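Local coordinates for protein muconate cycloisomerase (Azorhizobium caulinodans, PDB 3MY9) that belongs to the muconate lactonizing enzyme group of the enolase superfamily and binds magnesium, at residues Phe205-Ile210 with Ala235-Ala240. Numbering follows the deposited sequence.
Sequences FGAMKI and AGFAAA. With MG (magnesium ion), chain B.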
loop_
_atom_site.group_PDB
_atom_site.type_symbol
_atom_site.label_atom_id
_atom_site.label_comp_id
_atom_site.label_asym_id
_atom_site.label_seq_id
_atom_site.Cartn_x
_atom_site.Cartn_y
_atom_site.Cartn_z
ATOM N N PHE A 205 16.713 -5.588 -16.826
ATOM C CA PHE A 205 18.047 -4.980 -16.660
ATOM C C PHE A 205 18.448 -4.260 -17.955
ATOM O O PHE A 205 18.531 -4.873 -19.054
ATOM C CB PHE A 205 19.056 -6.095 -16.367
ATOM C CG PHE A 205 20.460 -5.638 -16.053
ATOM C CD1 PHE A 205 21.399 -5.459 -17.081
ATOM C CD2 PHE A 205 20.873 -5.488 -14.740
ATOM C CE1 PHE A 205 22.691 -5.096 -16.800
ATOM C CE2 PHE A 205 22.176 -5.137 -14.433
ATOM C CZ PHE A 205 23.101 -4.932 -15.451
ATOM N N GLY A 206 18.712 -2.975 -17.873
ATOM C CA GLY A 206 19.186 -2.279 -19.097
ATOM C C GLY A 206 18.144 -1.926 -20.150
ATOM O O GLY A 206 18.486 -1.293 -21.144
ATOM N N ALA A 207 16.866 -2.256 -19.961
ATOM C CA ALA A 207 15.878 -1.828 -20.942
ATOM C C ALA A 207 15.653 -0.311 -20.914
ATOM O O ALA A 207 15.411 0.283 -21.969
ATOM C CB ALA A 207 14.551 -2.563 -20.794
ATOM N N MET A 208 15.725 0.326 -19.742
ATOM C CA MET A 208 15.214 1.715 -19.655
ATOM C C MET A 208 15.968 2.735 -20.518
ATOM O O MET A 208 15.316 3.573 -21.136
ATOM C CB MET A 208 15.080 2.234 -18.232
ATOM C CG MET A 208 14.135 3.490 -18.179
ATOM S SD MET A 208 12.393 3.120 -18.443
ATOM C CE MET A 208 12.211 2.684 -16.714
ATOM N N LYS A 209 17.299 2.618 -20.611
ATOM C CA LYS A 209 18.069 3.509 -21.488
ATOM C C LYS A 209 17.661 3.300 -22.959
ATOM O O LYS A 209 17.598 4.253 -23.711
ATOM C CB LYS A 209 19.583 3.314 -21.360
ATOM C CG LYS A 209 20.273 3.839 -20.040
ATOM C CD LYS A 209 20.342 5.398 -19.936
ATOM C CE LYS A 209 21.262 5.853 -18.769
ATOM N NZ LYS A 209 21.356 7.366 -18.645
ATOM N N ILE A 210 17.416 2.052 -23.357
ATOM C CA ILE A 210 16.978 1.748 -24.722
ATOM C C ILE A 210 15.631 2.404 -24.981
ATOM O O ILE A 210 15.453 3.118 -25.965
ATOM C CB ILE A 210 16.852 0.213 -24.968
ATOM C CG1 ILE A 210 18.198 -0.507 -24.751
ATOM C CG2 ILE A 210 16.280 -0.084 -26.334
ATOM C CD1 ILE A 210 19.248 -0.132 -25.694
ATOM N N ALA A 235 5.321 -2.120 -15.559
ATOM C CA ALA A 235 4.731 -0.984 -14.814
ATOM C C ALA A 235 5.771 0.121 -14.609
ATOM O O ALA A 235 5.477 1.301 -14.779
ATOM C CB ALA A 235 4.104 -1.432 -13.423
ATOM N N GLY A 236 6.993 -0.278 -14.272
ATOM C CA GLY A 236 8.152 0.635 -14.202
ATOM C C GLY A 236 8.330 1.414 -15.489
ATOM O O GLY A 236 8.427 2.648 -15.475
ATOM N N PHE A 237 8.310 0.722 -16.630
ATOM C CA PHE A 237 8.451 1.430 -17.918
ATOM C C PHE A 237 7.318 2.418 -18.132
ATOM O O PHE A 237 7.534 3.560 -18.534
ATOM C CB PHE A 237 8.561 0.469 -19.119
ATOM C CG PHE A 237 9.614 -0.631 -18.972
ATOM C CD1 PHE A 237 10.806 -0.418 -18.266
ATOM C CD2 PHE A 237 9.411 -1.866 -19.573
ATOM C CE1 PHE A 237 11.740 -1.424 -18.130
ATOM C CE2 PHE A 237 10.354 -2.877 -19.455
ATOM C CZ PHE A 237 11.514 -2.667 -18.742
ATOM N N ALA A 238 6.084 1.963 -17.930
ATOM C CA ALA A 238 4.931 2.813 -18.136
ATOM C C ALA A 238 5.010 4.045 -17.237
ATOM O O ALA A 238 4.702 5.150 -17.675
ATOM C CB ALA A 238 3.600 2.042 -17.886
ATOM N N ALA A 239 5.392 3.847 -15.975
ATOM C CA ALA A 239 5.498 4.987 -15.038
ATOM C C ALA A 239 6.550 5.989 -15.455
ATOM O O ALA A 239 6.341 7.158 -15.274
ATOM C CB ALA A 239 5.732 4.530 -13.515
ATOM N N ALA A 240 7.682 5.545 -15.994
ATOM C CA ALA A 240 8.780 6.490 -16.353
ATOM C C ALA A 240 8.577 7.161 -17.718
ATOM O O ALA A 240 9.135 8.251 -17.978
ATOM C CB ALA A 240 10.111 5.769 -16.341
HETATM MG MG MG B . 3.688 6.148 -19.113
HETATM O O HOH W 1 3.573 7.816 -18.038
HETATM O O HOH W 2 1.820 5.334 -18.459
HETATM O O HOH W 3 2.474 7.202 -20.607
HETATM O O HOH W 4 3.775 4.616 -20.580
#
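Met208 and Phe237 pass antiparallel to one another, each side chain running toward the other's helix. In the methionine CG lies anti to the backbone N (chi1 -162°), and bends at chi2 and chi3 then bring the methyl to the rim of the phenylalanine ring. Met208 CE lies in the ring plane, 3.7 Å from Phe237 CD1. The sulfur makes an oblique Met-aromatic contact, Met208 SD standing 5.1 Å from the centroid of the Phe237 ring. Beyond the ring, Met208 CE also meets Ala240 CB at 3.8 Å, near the end of helix 231-240, and comes within 4.0 Å of Gly236 O. Ala207 CB approaches the ring obliquely, 3.7 Å from Phe237 CZ, while Pro225 and Val226 also pack on Phe237. The start of helix 207-215 is thus joined to the last turns of helix 231-240, two consecutive helices of the enolase-type barrel domain, and Asp242 of the second subunit packs on Met208. Ala238 O binds a magnesium ion at 2.0 Å, with four waters and Leu241 O, while Ala238 CB points away from this contact. Apolar and sulfur-aromatic packing, with the methyl also near one carbonyl oxygen, is consistent with cohesion by dispersion and shape.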